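Local coordinates for listeriolysin O (Listeria monocytogenes, PDB 4CDB), which binds cholesterol-containing host membranes and, after a major conformational change, inserts into them as an oligomeric pore that lyses the cell, at residues Asp398-Asn401 with Asn407-Val410; Val63-Lys68 with Ala200-Lys205; Val390-Ile395 with Glu452-Val457; Lys205-Val210 with Thr275-Ala280. One frame throughout, in Å; residues are numbered along the deposited sequence.

Interaction 1 of 4, residues Asp398-Asn401 with Asn407-Val410; sequences DEVN and NEIV. With NA (sodium ion), chain I.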
loop_
_atom_site.group_PDB
_atom_site.type_symbol
_atom_site.label_atom_id
_atom_site.label_comp_id
_atom_site.label_asym_id
_atom_site.label_seq_id
_atom_site.Cartn_x
_atom_site.Cartn_y
_atom_site.Cartn_z
ATOM N N ASP A 398 30.909 21.840 11.147
ATOM C CA ASP A 398 30.993 21.324 9.785
ATOM C C ASP A 398 29.648 21.446 9.081
ATOM O O ASP A 398 28.600 21.253 9.698
ATOM C CB ASP A 398 31.433 19.858 9.788
ATOM C CG ASP A 398 32.891 19.685 10.163
ATOM O OD1 ASP A 398 33.721 20.506 9.722
ATOM O OD2 ASP A 398 33.207 18.726 10.900
ATOM N N GLU A 399 29.682 21.773 7.793
ATOM C CA GLU A 399 28.477 21.791 6.971
ATOM C C GLU A 399 28.592 20.756 5.855
ATOM O O GLU A 399 29.525 20.796 5.053
ATOM C CB GLU A 399 28.228 23.187 6.396
ATOM C CG GLU A 399 27.918 24.239 7.451
ATOM C CD GLU A 399 27.608 25.596 6.852
ATOM O OE1 GLU A 399 27.451 25.679 5.617
ATOM O OE2 GLU A 399 27.524 26.579 7.618
ATOM N N VAL A 400 27.644 19.825 5.815
ATOM C CA VAL A 400 27.713 18.715 4.873
ATOM C C VAL A 400 26.813 18.922 3.658
ATOM O O VAL A 400 25.596 19.062 3.790
ATOM C CB VAL A 400 27.352 17.384 5.557
ATOM C CG1 VAL A 400 27.243 16.268 4.529
ATOM C CG2 VAL A 400 28.388 17.040 6.614
ATOM N N ASN A 401 27.424 18.943 2.477
ATOM C CA ASN A 401 26.685 19.033 1.222
ATOM C C ASN A 401 26.986 17.850 0.307
ATOM O O ASN A 401 27.694 16.922 0.699
ATOM C CB ASN A 401 26.982 20.353 0.509
ATOM C CG ASN A 401 26.477 21.556 1.279
ATOM O OD1 ASN A 401 25.335 21.982 1.106
ATOM N ND2 ASN A 401 27.325 22.105 2.140
ATOM N N ASN A 407 27.860 12.224 -3.643
ATOM C CA ASN A 407 28.856 12.057 -2.588
ATOM C C ASN A 407 28.904 13.254 -1.645
ATOM O O ASN A 407 28.639 14.383 -2.053
ATOM C CB ASN A 407 30.236 11.797 -3.186
ATOM C CG ASN A 407 30.287 10.512 -3.987
ATOM O OD1 ASN A 407 29.567 9.556 -3.691
ATOM N ND2 ASN A 407 31.140 10.478 -5.002
ATOM N N GLU A 408 29.251 13.001 -0.386
ATOM C CA GLU A 408 29.294 14.052 0.627
ATOM C C GLU A 408 30.463 15.017 0.452
ATOM O O GLU A 408 31.571 14.617 0.096
ATOM C CB GLU A 408 29.347 13.449 2.034
ATOM C CG GLU A 408 28.013 12.945 2.555
ATOM C CD GLU A 408 28.001 12.806 4.066
ATOM O OE1 GLU A 408 29.079 12.938 4.683
ATOM O OE2 GLU A 408 26.915 12.571 4.636
ATOM N N ILE A 409 30.198 16.294 0.709
ATOM C CA ILE A 409 31.244 17.303 0.771
ATOM C C ILE A 409 31.181 17.960 2.141
ATOM O O ILE A 409 30.185 18.598 2.482
ATOM C CB ILE A 409 31.059 18.398 -0.296
ATOM C CG1 ILE A 409 30.153 17.915 -1.431
ATOM C CG2 ILE A 409 32.409 18.865 -0.824
ATOM C CD1 ILE A 409 29.831 18.995 -2.444
ATOM N N VAL A 410 32.241 17.804 2.929
ATOM C CA VAL A 410 32.266 18.363 4.277
ATOM C C VAL A 410 33.131 19.621 4.350
ATOM O O VAL A 410 34.350 19.556 4.198
ATOM C CB VAL A 410 32.778 17.335 5.301
ATOM C CG1 VAL A 410 32.502 17.815 6.714
ATOM C CG2 VAL A 410 32.115 15.990 5.065
HETATM NA NA NA I . 24.465 12.825 5.161
HETATM O O HOH W 1 29.806 21.335 1.997
#
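Val-400 and Val-410 hold matching torsions: in each, CG1 is anti to the backbone N (chi1 172° and -167°) and CG2 lies beside it. As an antiparallel non-hydrogen-bonded pair, the two residues stand side by side on one face of the sheet. Their CG2 atoms meet at 4.2 Å. CG1 of Val-400 lies instead against the carboxylate of Glu-408, 3.6 Å from its CD. The Glu-408 chain runs extended beyond CG, and its OE2 binds a sodium ion at 2.5 Å; Tyr-402 is the other protein ligand of that ion. On the far flank of the valines, CG1 of Val-410 packs on CB of Asp-398 at 3.8 Å, while Asp-398 OD1 is hydrogen-bonded to ND1 of His-412. Next to the valine pair, Asn-401 and Ile-409 form a hydrogen-bonded pair, closed by Asn-401 N to Ile-409 O (2.8 Å) and Ile-409 N to Asn-401 O (2.6 Å). A water accepts a bond from Asn-401 ND2 at 2.6 Å and can donate to Ile-409 O, which probably links the side chain to the partner strand. The contact is the turn end of a beta hairpin, strands 391-402 and 408-414. Strand 408-414 is outermost in a four-stranded antiparallel sheet. On its other side, strand 391-402 is paired with strand 436-449, whose Arg-437 touches Val-400.

Interaction 2 of 4, residues Val63-Lys68 with Ala200-Lys205; sequences VEKKKK and AISEGK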
loop_
_atom_site.group_PDB
_atom_site.type_symbol
_atom_site.label_atom_id
_atom_site.label_comp_id
_atom_site.label_asym_id
_atom_site.label_seq_id
_atom_site.Cartn_x
_atom_site.Cartn_y
_atom_site.Cartn_z
ATOM N N VAL A 63 17.482 14.220 -0.049
ATOM C CA VAL A 63 16.633 13.283 -0.779
ATOM C C VAL A 63 17.435 12.103 -1.320
ATOM O O VAL A 63 18.363 12.285 -2.110
ATOM C CB VAL A 63 15.900 13.975 -1.952
ATOM C CG1 VAL A 63 15.058 12.965 -2.723
ATOM C CG2 VAL A 63 15.038 15.122 -1.442
ATOM N N GLU A 64 17.073 10.900 -0.883
ATOM C CA GLU A 64 17.723 9.676 -1.344
ATOM C C GLU A 64 16.785 8.814 -2.189
ATOM O O GLU A 64 15.572 8.798 -1.971
ATOM C CB GLU A 64 18.255 8.864 -0.159
ATOM C CG GLU A 64 19.569 9.373 0.415
ATOM C CD GLU A 64 20.097 8.492 1.531
ATOM O OE1 GLU A 64 19.278 7.835 2.207
ATOM O OE2 GLU A 64 21.330 8.457 1.733
ATOM N N LYS A 65 17.358 8.103 -3.156
ATOM C CA LYS A 65 16.589 7.214 -4.019
ATOM C C LYS A 65 17.251 5.841 -4.107
ATOM O O LYS A 65 18.476 5.739 -4.190
ATOM C CB LYS A 65 16.435 7.820 -5.418
ATOM C CG LYS A 65 15.652 9.122 -5.453
ATOM C CD LYS A 65 15.520 9.650 -6.871
ATOM C CE LYS A 65 14.754 10.962 -6.908
ATOM N NZ LYS A 65 13.379 10.822 -6.353
ATOM N N LYS A 66 16.433 4.792 -4.080
ATOM C CA LYS A 66 16.928 3.425 -4.197
ATOM C C LYS A 66 16.063 2.612 -5.156
ATOM O O LYS A 66 14.841 2.765 -5.192
ATOM C CB LYS A 66 16.979 2.746 -2.824
ATOM C CG LYS A 66 17.581 1.342 -2.851
ATOM C CD LYS A 66 17.271 0.546 -1.586
ATOM C CE LYS A 66 18.273 0.809 -0.471
ATOM N NZ LYS A 66 18.106 2.148 0.157
ATOM N N LYS A 67 16.707 1.751 -5.937
ATOM C CA LYS A 67 15.992 0.865 -6.845
ATOM C C LYS A 67 15.438 -0.331 -6.077
ATOM O O LYS A 67 16.179 -1.031 -5.385
ATOM C CB LYS A 67 16.923 0.384 -7.956
ATOM C CG LYS A 67 16.282 -0.590 -8.925
ATOM C CD LYS A 67 17.305 -1.139 -9.903
ATOM C CE LYS A 67 16.678 -2.160 -10.838
ATOM N NZ LYS A 67 17.690 -2.792 -11.729
ATOM N N LYS A 68 14.133 -0.558 -6.193
ATOM C CA LYS A 68 13.487 -1.681 -5.521
ATOM C C LYS A 68 12.736 -2.573 -6.508
ATOM O O LYS A 68 12.417 -2.154 -7.620
ATOM C CB LYS A 68 12.523 -1.181 -4.442
ATOM C CG LYS A 68 13.160 -0.273 -3.402
ATOM C CD LYS A 68 14.237 -0.998 -2.611
ATOM C CE LYS A 68 13.727 -1.456 -1.252
ATOM N NZ LYS A 68 12.592 -2.414 -1.359
ATOM N N ALA A 200 5.020 14.291 -6.313
ATOM C CA ALA A 200 5.411 14.915 -5.053
ATOM C C ALA A 200 6.216 13.956 -4.177
ATOM O O ALA A 200 7.142 14.368 -3.478
ATOM C CB ALA A 200 4.185 15.415 -4.308
ATOM N N ILE A 201 5.854 12.678 -4.222
ATOM C CA ILE A 201 6.577 11.645 -3.491
ATOM C C ILE A 201 7.986 11.492 -4.055
ATOM O O ILE A 201 8.947 11.280 -3.313
ATOM C CB ILE A 201 5.841 10.292 -3.565
ATOM C CG1 ILE A 201 4.441 10.414 -2.966
ATOM C CG2 ILE A 201 6.620 9.209 -2.836
ATOM C CD1 ILE A 201 3.582 9.182 -3.170
ATOM N N SER A 202 8.103 11.609 -5.372
ATOM C CA SER A 202 9.392 11.478 -6.037
ATOM C C SER A 202 10.312 12.658 -5.727
ATOM O O SER A 202 11.532 12.548 -5.832
ATOM C CB SER A 202 9.199 11.340 -7.547
ATOM O OG SER A 202 10.446 11.190 -8.201
ATOM N N GLU A 203 9.719 13.784 -5.347
ATOM C CA GLU A 203 10.485 14.976 -4.998
ATOM C C GLU A 203 10.779 15.030 -3.501
ATOM O O GLU A 203 11.496 15.914 -3.029
ATOM C CB GLU A 203 9.740 16.237 -5.443
ATOM C CG GLU A 203 9.544 16.342 -6.949
ATOM C CD GLU A 203 8.497 17.369 -7.332
ATOM O OE1 GLU A 203 7.683 17.742 -6.461
ATOM O OE2 GLU A 203 8.487 17.803 -8.504
ATOM N N GLY A 204 10.221 14.079 -2.758
ATOM C CA GLY A 204 10.422 14.017 -1.321
ATOM C C GLY A 204 9.559 15.014 -0.572
ATOM O O GLY A 204 9.795 15.294 0.604
ATOM N N LYS A 205 8.550 15.545 -1.256
ATOM C CA LYS A 205 7.671 16.553 -0.673
ATOM C C LYS A 205 6.630 15.935 0.256
ATOM O O LYS A 205 6.221 16.556 1.238
ATOM C CB LYS A 205 6.973 17.359 -1.772
ATOM C CG LYS A 205 7.916 17.971 -2.796
ATOM C CD LYS A 205 8.799 19.049 -2.185
ATOM C CE LYS A 205 7.999 20.294 -1.834
ATOM N NZ LYS A 205 8.872 21.382 -1.311
#
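Lys-65 reaches from strand 63-68 to the end of the helix that includes Ala-200 to Ser-202. Its CB leaves the strand without pointing at the helix; only the far end of the chain gets there. CG is anti to the carbonyl carbon (chi1 -63°), and the chain runs straight through CG and CD, with Ile-369, Val-48 and Pro-49 among the neighbours of the side chain. The bend comes only at the last torsion, chi4 -60°. CE then lies 3.7 Å from Ser-202 O, and NZ donates to that same oxygen at 2.6 Å. This bond lies in the carbonyl plane, on a lone pair. A second, weak bond runs from NZ to Ser-202 OG at 3.5 Å, and Thr-371 OG1 is a further partner of the ammonium group. The helix closes here in a Schellman motif: Gly-204 has positive phi, Lys-205 N bonds to Ala-200 O at 2.9 Å, and Gly-204 N bonds to Ile-201 O. The lysine thus meets a carbonyl at the C-terminal end of a helix, where its charge is probably favourable. In the membrane-inserted form, residues 196-205 are assigned to a transmembrane beta strand. Beside the lysine, Val-63 CG2 rests 4.0 Å from Glu-203 O.

Interaction 3 of 4, residues Val390-Ile395 with Glu452-Val457; sequences VAQFNI and EWWRTV. With TAM (tris(hydroxyethyl)aminomethane), chain U.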
loop_
_atom_site.group_PDB
_atom_site.type_symbol
_atom_site.label_atom_id
_atom_site.label_comp_id
_atom_site.label_asym_id
_atom_site.label_seq_id
_atom_site.Cartn_x
_atom_site.Cartn_y
_atom_site.Cartn_z
ATOM N N VAL A 390 38.044 39.950 30.261
ATOM C CA VAL A 390 38.146 39.895 28.810
ATOM C C VAL A 390 37.986 38.444 28.371
ATOM O O VAL A 390 38.641 37.554 28.915
ATOM C CB VAL A 390 39.510 40.416 28.309
ATOM C CG1 VAL A 390 39.580 40.323 26.796
ATOM C CG2 VAL A 390 39.745 41.850 28.767
ATOM N N ALA A 391 37.111 38.205 27.400
ATOM C CA ALA A 391 36.862 36.846 26.930
ATOM C C ALA A 391 37.149 36.687 25.440
ATOM O O ALA A 391 37.011 37.636 24.666
ATOM C CB ALA A 391 35.429 36.442 27.232
ATOM N N GLN A 392 37.552 35.482 25.047
ATOM C CA GLN A 392 37.701 35.141 23.637
ATOM C C GLN A 392 37.016 33.812 23.356
ATOM O O GLN A 392 37.199 32.845 24.094
ATOM C CB GLN A 392 39.177 35.063 23.235
ATOM C CG GLN A 392 39.860 36.414 23.086
ATOM C CD GLN A 392 41.238 36.311 22.450
ATOM O OE1 GLN A 392 41.599 35.278 21.885
ATOM N NE2 GLN A 392 42.013 37.386 22.539
ATOM N N PHE A 393 36.231 33.770 22.284
ATOM C CA PHE A 393 35.509 32.561 21.915
ATOM C C PHE A 393 36.135 31.887 20.707
ATOM O O PHE A 393 36.759 32.536 19.867
ATOM C CB PHE A 393 34.043 32.881 21.611
ATOM C CG PHE A 393 33.312 33.513 22.757
ATOM C CD1 PHE A 393 33.317 34.890 22.926
ATOM C CD2 PHE A 393 32.620 32.731 23.668
ATOM C CE1 PHE A 393 32.647 35.475 23.984
ATOM C CE2 PHE A 393 31.947 33.313 24.728
ATOM C CZ PHE A 393 31.961 34.687 24.884
ATOM N N ASN A 394 35.970 30.573 20.632
ATOM C CA ASN A 394 36.313 29.833 19.431
ATOM C C ASN A 394 35.221 28.819 19.118
ATOM O O ASN A 394 35.133 27.767 19.753
ATOM C CB ASN A 394 37.669 29.142 19.572
ATOM C CG ASN A 394 38.189 28.624 18.249
ATOM O OD1 ASN A 394 37.790 27.555 17.789
ATOM N ND2 ASN A 394 39.079 29.386 17.624
ATOM N N ILE A 395 34.375 29.151 18.150
ATOM C CA ILE A 395 33.257 28.288 17.807
ATOM C C ILE A 395 33.347 27.844 16.351
ATOM O O ILE A 395 33.457 28.672 15.448
ATOM C CB ILE A 395 31.913 28.989 18.074
ATOM C CG1 ILE A 395 31.848 29.451 19.531
ATOM C CG2 ILE A 395 30.754 28.063 17.746
ATOM C CD1 ILE A 395 30.557 30.125 19.910
ATOM N N GLU A 452 49.300 31.958 34.531
ATOM C CA GLU A 452 48.063 31.524 33.882
ATOM C C GLU A 452 47.333 32.727 33.288
ATOM O O GLU A 452 46.347 33.204 33.849
ATOM C CB GLU A 452 47.157 30.804 34.884
ATOM C CG GLU A 452 45.960 30.107 34.256
ATOM C CD GLU A 452 44.922 29.691 35.282
ATOM O OE1 GLU A 452 44.993 30.174 36.432
ATOM O OE2 GLU A 452 44.035 28.885 34.936
ATOM N N TRP A 453 47.823 33.218 32.154
ATOM C CA TRP A 453 47.269 34.423 31.544
ATOM C C TRP A 453 45.844 34.197 31.045
ATOM O O TRP A 453 44.940 34.981 31.337
ATOM C CB TRP A 453 48.165 34.917 30.407
ATOM C CG TRP A 453 47.877 36.332 30.011
ATOM C CD1 TRP A 453 47.158 36.756 28.931
ATOM C CD2 TRP A 453 48.295 37.515 30.705
ATOM N NE1 TRP A 453 47.108 38.131 28.907
ATOM C CE2 TRP A 453 47.798 38.620 29.985
ATOM C CE3 TRP A 453 49.044 37.746 31.862
ATOM C CZ2 TRP A 453 48.026 39.937 30.388
ATOM C CZ3 TRP A 453 49.271 39.053 32.261
ATOM C CH2 TRP A 453 48.763 40.131 31.525
ATOM N N TRP A 454 45.651 33.125 30.284
ATOM C CA TRP A 454 44.321 32.734 29.832
ATOM C C TRP A 454 43.840 31.507 30.594
ATOM O O TRP A 454 44.611 30.576 30.828
ATOM C CB TRP A 454 44.322 32.427 28.332
ATOM C CG TRP A 454 44.519 33.630 27.471
ATOM C CD1 TRP A 454 45.668 34.011 26.841
ATOM C CD2 TRP A 454 43.534 34.616 27.139
ATOM N NE1 TRP A 454 45.459 35.175 26.138
ATOM C CE2 TRP A 454 44.156 35.566 26.305
ATOM C CE3 TRP A 454 42.185 34.787 27.468
ATOM C CZ2 TRP A 454 43.474 36.672 25.796
ATOM C CZ3 TRP A 454 41.511 35.884 26.961
ATOM C CH2 TRP A 454 42.156 36.813 26.135
ATOM N N ARG A 455 42.566 31.507 30.974
ATOM C CA ARG A 455 41.964 30.345 31.618
ATOM C C ARG A 455 40.770 29.850 30.815
ATOM O O ARG A 455 39.870 30.626 30.485
ATOM C CB ARG A 455 41.526 30.677 33.046
ATOM C CG ARG A 455 40.830 29.524 33.755
ATOM C CD ARG A 455 40.407 29.916 35.159
ATOM N NE ARG A 455 41.523 30.452 35.931
ATOM C CZ ARG A 455 41.437 30.852 37.195
ATOM N NH1 ARG A 455 40.280 30.776 37.840
ATOM N NH2 ARG A 455 42.508 31.328 37.816
ATOM N N THR A 456 40.768 28.559 30.498
ATOM C CA THR A 456 39.666 27.961 29.756
ATOM C C THR A 456 38.401 27.933 30.608
ATOM O O THR A 456 38.427 27.485 31.755
ATOM C CB THR A 456 40.006 26.529 29.294
ATOM O OG1 THR A 456 41.130 26.565 28.405
ATOM C CG2 THR A 456 38.821 25.899 28.575
ATOM N N VAL A 457 37.300 28.426 30.048
ATOM C CA VAL A 457 36.016 28.402 30.735
ATOM C C VAL A 457 35.139 27.281 30.186
ATOM O O VAL A 457 34.501 26.552 30.945
ATOM C CB VAL A 457 35.269 29.743 30.588
ATOM C CG1 VAL A 457 33.977 29.725 31.393
ATOM C CG2 VAL A 457 36.153 30.885 31.038
HETATM C C TAM U . 35.365 21.678 31.403
HETATM C C1 TAM U . 36.497 20.661 31.528
HETATM C C2 TAM U . 34.984 21.970 29.954
HETATM C C3 TAM U . 35.782 22.937 32.159
HETATM C C4 TAM U . 36.893 20.042 30.192
HETATM C C5 TAM U . 33.527 22.408 29.845
HETATM C C6 TAM U . 36.364 24.005 31.238
HETATM N N TAM U . 34.187 21.128 32.073
HETATM O O4 TAM U . 38.274 20.328 29.947
HETATM O O5 TAM U . 33.254 22.825 28.503
HETATM O O6 TAM U . 37.650 23.587 30.762
#
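Trp-454 lays the far end of its indole against Gln-392. Its CG is anti to the carbonyl carbon (chi1 -69°), and chi2 of 102° turns the six-membered ring toward strand 391-395. Gln-392 comes to meet it with its chain extended beyond CG. The two side chains cross at about a right angle, and the amide plane is turned 52° from the ring plane. Gln-392 NE2 approaches obliquely, 3.6 Å from CZ2 of Trp-454, and Gln-392 CG lies 3.8 Å from CH2 of Trp-454. The amide nitrogen is hydrogen-bonded to Ser-421 OG, which helps fix how the amide is turned. Trp-454 belongs to the conserved undecapeptide, a hallmark of the cholesterol-dependent cytolysins, here in the beta-sandwich domain at one end of the molecule. The backbone bends sharply at Trp-453 and Trp-454. Val-390 adds a lighter touch, with CG1 4.4 Å from CH2 of Trp-454. The indole also has a cation-pi partner in Lys-444 on strand 436-449. Across this bend, Arg-455 NH2 forms a salt bridge with Glu-452 OE1 at 3.1 Å, meeting the carboxylate from above its plane. Farther along, Thr-456 CG2 is 3.4 Å from O6 of the bound tris(hydroxyethyl)aminomethane, and Val-457 O approaches C6 of that molecule.

Interaction 4 of 4, residues Lys205-Val210 with Thr275-Ala280; sequences KMQEEV and TKVKAA. With NA (sodium ion), chain Q.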
loop_
_atom_site.group_PDB
_atom_site.type_symbol
_atom_site.label_atom_id
_atom_site.label_comp_id
_atom_site.label_asym_id
_atom_site.label_seq_id
_atom_site.Cartn_x
_atom_site.Cartn_y
_atom_site.Cartn_z
ATOM N N LYS A 205 8.550 15.545 -1.256
ATOM C CA LYS A 205 7.671 16.553 -0.673
ATOM C C LYS A 205 6.630 15.935 0.256
ATOM O O LYS A 205 6.221 16.556 1.238
ATOM C CB LYS A 205 6.973 17.359 -1.772
ATOM C CG LYS A 205 7.916 17.971 -2.796
ATOM C CD LYS A 205 8.799 19.049 -2.185
ATOM C CE LYS A 205 7.999 20.294 -1.834
ATOM N NZ LYS A 205 8.872 21.382 -1.311
ATOM N N MET A 206 6.203 14.714 -0.054
ATOM C CA MET A 206 5.191 14.042 0.756
ATOM C C MET A 206 5.360 12.521 0.780
ATOM O O MET A 206 6.100 11.954 -0.024
ATOM C CB MET A 206 3.787 14.401 0.262
ATOM C CG MET A 206 3.456 13.845 -1.112
ATOM S SD MET A 206 1.713 14.018 -1.535
ATOM C CE MET A 206 1.484 15.781 -1.309
ATOM N N GLN A 207 4.672 11.872 1.715
ATOM C CA GLN A 207 4.663 10.416 1.805
ATOM C C GLN A 207 3.228 9.899 1.779
ATOM O O GLN A 207 2.370 10.396 2.509
ATOM C CB GLN A 207 5.369 9.943 3.077
ATOM C CG GLN A 207 6.851 10.274 3.129
ATOM C CD GLN A 207 7.566 9.561 4.259
ATOM O OE1 GLN A 207 7.799 8.353 4.197
ATOM N NE2 GLN A 207 7.919 10.306 5.300
ATOM N N GLU A 208 2.968 8.905 0.934
ATOM C CA GLU A 208 1.620 8.365 0.799
ATOM C C GLU A 208 1.581 6.845 0.915
ATOM O O GLU A 208 2.501 6.153 0.482
ATOM C CB GLU A 208 0.980 8.813 -0.518
ATOM C CG GLU A 208 0.829 10.320 -0.647
ATOM C CD GLU A 208 -0.089 10.733 -1.783
ATOM O OE1 GLU A 208 0.010 10.145 -2.878
ATOM O OE2 GLU A 208 -0.905 11.657 -1.578
ATOM N N GLU A 209 0.506 6.334 1.507
ATOM C CA GLU A 209 0.292 4.895 1.596
ATOM C C GLU A 209 -1.057 4.525 0.989
ATOM O O GLU A 209 -2.043 5.247 1.154
ATOM C CB GLU A 209 0.361 4.423 3.049
ATOM C CG GLU A 209 0.349 2.908 3.206
ATOM C CD GLU A 209 0.228 2.467 4.652
ATOM O OE1 GLU A 209 -0.356 3.220 5.459
ATOM O OE2 GLU A 209 0.717 1.366 4.979
ATOM N N VAL A 210 -1.089 3.402 0.277
ATOM C CA VAL A 210 -2.326 2.898 -0.306
ATOM C C VAL A 210 -2.754 1.620 0.406
ATOM O O VAL A 210 -1.955 0.698 0.582
ATOM C CB VAL A 210 -2.172 2.645 -1.813
ATOM C CG1 VAL A 210 -3.422 1.989 -2.378
ATOM C CG2 VAL A 210 -1.893 3.951 -2.528
ATOM N N THR A 275 10.633 9.236 9.432
ATOM C CA THR A 275 10.836 7.844 9.049
ATOM C C THR A 275 9.873 6.926 9.800
ATOM O O THR A 275 9.955 5.702 9.693
ATOM C CB THR A 275 12.285 7.400 9.327
ATOM O OG1 THR A 275 12.486 6.071 8.833
ATOM C CG2 THR A 275 12.572 7.435 10.821
ATOM N N LYS A 276 8.960 7.529 10.555
ATOM C CA LYS A 276 8.007 6.777 11.366
ATOM C C LYS A 276 6.587 6.827 10.807
ATOM O O LYS A 276 5.645 6.368 11.454
ATOM C CB LYS A 276 8.000 7.304 12.802
ATOM C CG LYS A 276 9.163 6.838 13.657
ATOM C CD LYS A 276 9.027 7.364 15.077
ATOM C CE LYS A 276 9.960 6.640 16.033
ATOM N NZ LYS A 276 11.386 6.762 15.626
ATOM N N VAL A 277 6.443 7.385 9.609
ATOM C CA VAL A 277 5.131 7.578 8.994
ATOM C C VAL A 277 4.341 6.274 8.853
ATOM O O VAL A 277 3.143 6.236 9.136
ATOM C CB VAL A 277 5.253 8.286 7.628
ATOM C CG1 VAL A 277 3.905 8.364 6.937
ATOM C CG2 VAL A 277 5.834 9.679 7.815
ATOM N N LYS A 278 5.020 5.209 8.436
ATOM C CA LYS A 278 4.392 3.896 8.308
ATOM C C LYS A 278 3.808 3.432 9.642
ATOM O O LYS A 278 2.636 3.065 9.719
ATOM C CB LYS A 278 5.399 2.865 7.790
ATOM C CG LYS A 278 4.820 1.473 7.556
ATOM C CD LYS A 278 3.878 1.450 6.359
ATOM C CE LYS A 278 3.465 0.029 5.991
ATOM N NZ LYS A 278 2.657 -0.630 7.056
ATOM N N ALA A 279 4.629 3.465 10.687
ATOM C CA ALA A 279 4.196 3.064 12.023
ATOM C C ALA A 279 3.050 3.942 12.516
ATOM O O ALA A 279 2.121 3.461 13.165
ATOM C CB ALA A 279 5.361 3.120 12.996
ATOM N N ALA A 280 3.125 5.231 12.200
ATOM C CA ALA A 280 2.061 6.165 12.542
ATOM C C ALA A 280 0.773 5.796 11.814
ATOM O O ALA A 280 -0.304 5.777 12.413
ATOM C CB ALA A 280 2.476 7.582 12.200
HETATM NA NA NA Q . -0.867 1.441 7.309
#
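A sodium site lies where strand 207-222 faces the start of helix 277-286, and Glu-209 and Lys-278 meet beside it. Residues 274-283 are assigned to a transmembrane beta strand of the pore; in this crystal form most of them are helical. Glu-209 has CG anti to the backbone N (chi1 -172°) and an extended chain, which carries the carboxylate across to the helix. Both of its oxygens reach the sodium ion, OE1 at 2.6 Å and OE2 at 2.8 Å. Asp-282, one helical turn beyond Lys-278, is the other protein ligand. Lys-278 bends at chi2 (70°) and chi4, and crosses the glutamate at about a right angle. Its CE lies 3.2 Å from Glu-209 OE2. Lys-278 NZ is hydrogen-bonded to Asp-282 OD1. Closer to the helix start, Gln-207 and Val-277 cross at a slant. The Gln-207 amide nitrogen NE2 is 3.3 Å from CG2 of Val-277. The hydrogen bonds of that nitrogen go instead to the carbonyl oxygens of Ser-274 and Ser-272, in the chain just before the helix. No hydrogen bond joins the two segments directly. Strand and helix are linked instead through the shared ion, with Lys-278 close by, so negative charge on Glu-209 and Asp-282 is probably balanced by both the sodium and the ammonium group.

How the interactions relate
Along the chain, interactions 2 and 4 come first and share Lys-205, where helix 198-202 leads into strand 207-222. Their centres are about 12 Å apart. They touch directly: Ala-200 CB is 3.6 Å from Met-206 CG. Both include residues assigned to membrane-spanning strands, so they hold parts of the molecule that probably rearrange when the pore forms. Interactions 1 and 3 follow, in the beta-sandwich domain. They share strand 391-402 of the four-stranded sheet, with centres about 30 Å apart, and interaction 1 is nested within the chain loop that interaction 3 closes. Interaction 1 lies about 20 Å from interaction 2, centre to centre. Interaction 3, with the undecapeptide, is about 47 Å from interaction 2, centre to centre.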